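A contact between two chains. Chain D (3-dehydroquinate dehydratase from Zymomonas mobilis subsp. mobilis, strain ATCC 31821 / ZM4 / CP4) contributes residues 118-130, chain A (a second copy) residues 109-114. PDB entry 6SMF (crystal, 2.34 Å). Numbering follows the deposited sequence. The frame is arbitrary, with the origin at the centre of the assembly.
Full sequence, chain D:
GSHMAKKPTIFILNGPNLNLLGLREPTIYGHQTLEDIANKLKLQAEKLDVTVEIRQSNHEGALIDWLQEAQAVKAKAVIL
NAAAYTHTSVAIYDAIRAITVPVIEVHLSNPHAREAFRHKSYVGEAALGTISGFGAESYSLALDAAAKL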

# COMPACT_ATOMS: atom_id res chain seq x y z
N ARG D 118 1.42 3.78 -16.60
CA ARG D 118 0.65 3.57 -17.86
C ARG D 118 -0.02 2.20 -17.88
O ARG D 118 -0.72 1.96 -18.81
CB ARG D 118 1.56 3.69 -19.07
CG ARG D 118 2.20 5.05 -19.23
CD ARG D 118 2.71 5.22 -20.67
NE ARG D 118 3.71 6.29 -20.59
CZ ARG D 118 3.45 7.58 -20.82
NH1 ARG D 118 2.24 7.97 -21.22
NH2 ARG D 118 4.43 8.44 -20.63
N HIS D 119 0.23 1.32 -16.90
CA HIS D 119 -0.43 -0.00 -16.79
C HIS D 119 -1.94 0.17 -16.55
O HIS D 119 -2.69 -0.67 -16.97
CB HIS D 119 0.25 -0.83 -15.73
CG HIS D 119 1.65 -1.17 -16.12
ND1 HIS D 119 2.46 -1.97 -15.32
CD2 HIS D 119 2.40 -0.77 -17.17
CE1 HIS D 119 3.63 -2.02 -15.88
NE2 HIS D 119 3.62 -1.30 -17.03
N LYS D 120 -2.35 1.28 -15.96
CA LYS D 120 -3.74 1.56 -15.57
C LYS D 120 -4.50 2.08 -16.78
O LYS D 120 -4.02 3.08 -17.39
CB LYS D 120 -3.75 2.60 -14.45
CG LYS D 120 -5.13 3.03 -14.00
CD LYS D 120 -5.89 1.96 -13.27
CE LYS D 120 -7.26 2.45 -12.87
NZ LYS D 120 -7.95 1.41 -12.07
N SER D 121 -5.62 1.45 -17.13
CA SER D 121 -6.38 1.96 -18.29
C SER D 121 -7.86 2.10 -17.95
O SER D 121 -8.58 1.13 -17.99
CB SER D 121 -6.14 1.12 -19.50
OG SER D 121 -6.92 1.61 -20.56
N TYR D 122 -8.29 3.31 -17.66
CA TYR D 122 -9.74 3.60 -17.44
C TYR D 122 -10.48 3.31 -18.75
O TYR D 122 -11.53 2.72 -18.72
CB TYR D 122 -9.93 5.03 -16.92
CG TYR D 122 -9.66 5.19 -15.45
CD1 TYR D 122 -10.46 4.61 -14.50
CD2 TYR D 122 -8.56 5.90 -15.01
CE1 TYR D 122 -10.22 4.74 -13.14
CE2 TYR D 122 -8.27 6.00 -13.67
CZ TYR D 122 -9.13 5.46 -12.72
OH TYR D 122 -8.87 5.60 -11.38
N VAL D 123 -9.88 3.58 -19.89
CA VAL D 123 -10.52 3.21 -21.20
C VAL D 123 -10.72 1.70 -21.28
O VAL D 123 -11.87 1.24 -21.53
CB VAL D 123 -9.71 3.72 -22.39
CG1 VAL D 123 -10.24 3.14 -23.67
CG2 VAL D 123 -9.76 5.23 -22.43
N GLY D 124 -9.63 0.97 -21.08
CA GLY D 124 -9.63 -0.50 -21.17
C GLY D 124 -10.62 -1.13 -20.21
O GLY D 124 -11.15 -2.21 -20.54
N GLU D 125 -10.85 -0.52 -19.05
CA GLU D 125 -11.78 -1.07 -18.05
C GLU D 125 -13.23 -0.99 -18.57
O GLU D 125 -14.06 -1.71 -18.01
CB GLU D 125 -11.63 -0.33 -16.72
CG GLU D 125 -10.39 -0.73 -16.02
CD GLU D 125 -10.09 -0.05 -14.70
OE1 GLU D 125 -11.09 0.32 -13.98
OE2 GLU D 125 -8.84 0.06 -14.41
N ALA D 126 -13.52 -0.17 -19.57
CA ALA D 126 -14.90 0.07 -20.03
C ALA D 126 -15.10 -0.36 -21.49
O ALA D 126 -16.23 -0.48 -21.92
CB ALA D 126 -15.18 1.54 -19.86
N ALA D 127 -14.03 -0.48 -22.26
CA ALA D 127 -14.05 -0.74 -23.71
C ALA D 127 -14.36 -2.21 -24.00
O ALA D 127 -14.33 -3.06 -23.08
CB ALA D 127 -12.72 -0.36 -24.32
N LEU D 128 -14.70 -2.47 -25.23
CA LEU D 128 -14.97 -3.82 -25.76
C LEU D 128 -13.64 -4.57 -25.73
O LEU D 128 -13.62 -5.76 -25.32
CB LEU D 128 -15.50 -3.70 -27.19
CG LEU D 128 -15.66 -5.02 -27.95
CD1 LEU D 128 -16.79 -5.87 -27.43
CD2 LEU D 128 -15.94 -4.71 -29.41
N GLY D 129 -12.62 -3.87 -26.23
CA GLY D 129 -11.34 -4.47 -26.60
C GLY D 129 -10.26 -3.41 -26.74
O GLY D 129 -10.61 -2.23 -26.81
N THR D 130 -9.01 -3.88 -26.88
CA THR D 130 -7.78 -3.08 -26.90
C THR D 130 -6.83 -3.67 -27.95
O THR D 130 -6.60 -4.89 -27.95
CB THR D 130 -7.11 -3.11 -25.52
OG1 THR D 130 -8.04 -2.57 -24.58
CG2 THR D 130 -5.81 -2.35 -25.46
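Chain A, residues 109-114: SNPHAR

A single side-chain amide, that of Asn110(A), holds both direct hydrogen bonds of this contact: its ND2 donates to Gly124(D) O at 2.6 Å and to Ala127(D) O at 3.0 Å, joining two backbone carbonyls in and just after the weakly bonded helix about 122-126. The CA-to-CB bond of Asn110(A) points toward chain D, with chi1 t, while Asn110(A) OD1 turns back to accept from His112(A) N at 3.1 Å, an arrangement that agrees with ND2 as the donor to chain D. Asn110(A) OD1 also takes a hydrogen from water 1, which donates to Thr130(D) OG1 as well, 2.7 Å from each.

Chain A lies on chain D as a compact turn, with a 3-10 segment at 111-113 closed by Ala113(A) N to Asn110(A) O at 3.0 Å. The two backbones run in opposite senses: Asn110(A) has its CA 5.6 Å from Gly129(D) CA, and Ala113(A) has its CA 4.4 Å from Glu125(D) CA. Asn110(A) CB comes 3.5 Å from Leu128(D) O.

His112(A), chi1 m, sits against Gly124(D) and Glu125(D), with its ring by His119(D) and Ser121(D). His112(A) CB lies 3.6 Å from Gly124(D) O. An ideal CB on Gly124(D) would be tight, 3.5 Å from His112(A) CB, and would clash with Ser121(D) OG at 3.0 Å. Ser121(D) OG caps the helix, accepting from Gly124(D) N at 2.8 Å. His119(D) O lies at the edge of the His112(A) ring, 3.4 Å from His112(A) CE1. Water 2 ties His112(A) ND1 (3.0 Å) to Ser121(D) N (3.0 Å) and Glu125(D) OE2 (2.6 Å).

Glu125(D) leads its CB away from chain A, yet its CG lies 3.3 Å from His112(A) O, and its CA makes a C-H...O contact to the same oxygen at 3.5 Å. Its carboxylate is held within chain D by a salt bridge, Lys120(D) NZ to Glu125(D) OE2 at 2.8 Å.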

# COMPACT_ATOMS: atom_id res chain seq x y z
N SER A 109 -11.40 -12.37 -23.93
CA SER A 109 -12.15 -11.36 -23.16
C SER A 109 -11.22 -10.14 -23.00
O SER A 109 -10.03 -10.22 -23.41
CB SER A 109 -12.57 -11.91 -21.84
OG SER A 109 -11.42 -12.11 -21.04
N ASN A 110 -11.75 -9.05 -22.48
CA ASN A 110 -10.95 -7.86 -22.12
C ASN A 110 -10.60 -8.01 -20.64
O ASN A 110 -11.45 -7.81 -19.77
CB ASN A 110 -11.73 -6.58 -22.43
CG ASN A 110 -11.05 -5.31 -21.96
OD1 ASN A 110 -9.93 -5.33 -21.44
ND2 ASN A 110 -11.74 -4.19 -22.16
N PRO A 111 -9.35 -8.37 -20.30
CA PRO A 111 -9.01 -8.62 -18.91
C PRO A 111 -9.14 -7.36 -18.02
O PRO A 111 -9.37 -7.51 -16.86
CB PRO A 111 -7.57 -9.15 -18.94
CG PRO A 111 -7.05 -8.87 -20.33
CD PRO A 111 -8.23 -8.56 -21.21
N HIS A 112 -8.99 -6.16 -18.58
CA HIS A 112 -9.09 -4.89 -17.83
C HIS A 112 -10.54 -4.70 -17.41
O HIS A 112 -10.77 -3.95 -16.43
CB HIS A 112 -8.52 -3.68 -18.65
CG HIS A 112 -7.03 -3.59 -18.63
ND1 HIS A 112 -6.35 -2.73 -17.78
CD2 HIS A 112 -6.07 -4.30 -19.29
CE1 HIS A 112 -5.05 -2.90 -17.94
NE2 HIS A 112 -4.86 -3.86 -18.84
N ALA A 113 -11.49 -5.39 -18.07
CA ALA A 113 -12.93 -5.27 -17.75
C ALA A 113 -13.30 -6.25 -16.63
O ALA A 113 -14.44 -6.30 -16.25
CB ALA A 113 -13.77 -5.48 -18.99
N ARG A 114 -12.35 -7.01 -16.13
CA ARG A 114 -12.61 -8.08 -15.16
C ARG A 114 -12.01 -7.71 -13.79
O ARG A 114 -11.84 -6.48 -13.52
CB ARG A 114 -12.11 -9.38 -15.81
CG ARG A 114 -12.91 -9.72 -17.08
CD ARG A 114 -12.46 -10.94 -17.81
NE ARG A 114 -12.74 -12.14 -17.02
CZ ARG A 114 -12.27 -13.34 -17.26
NH1 ARG A 114 -12.58 -14.31 -16.42
NH2 ARG A 114 -11.51 -13.58 -18.31
O HOH W 1 -7.67 -4.14 -22.40
O HOH W 2 -6.66 -0.83 -15.48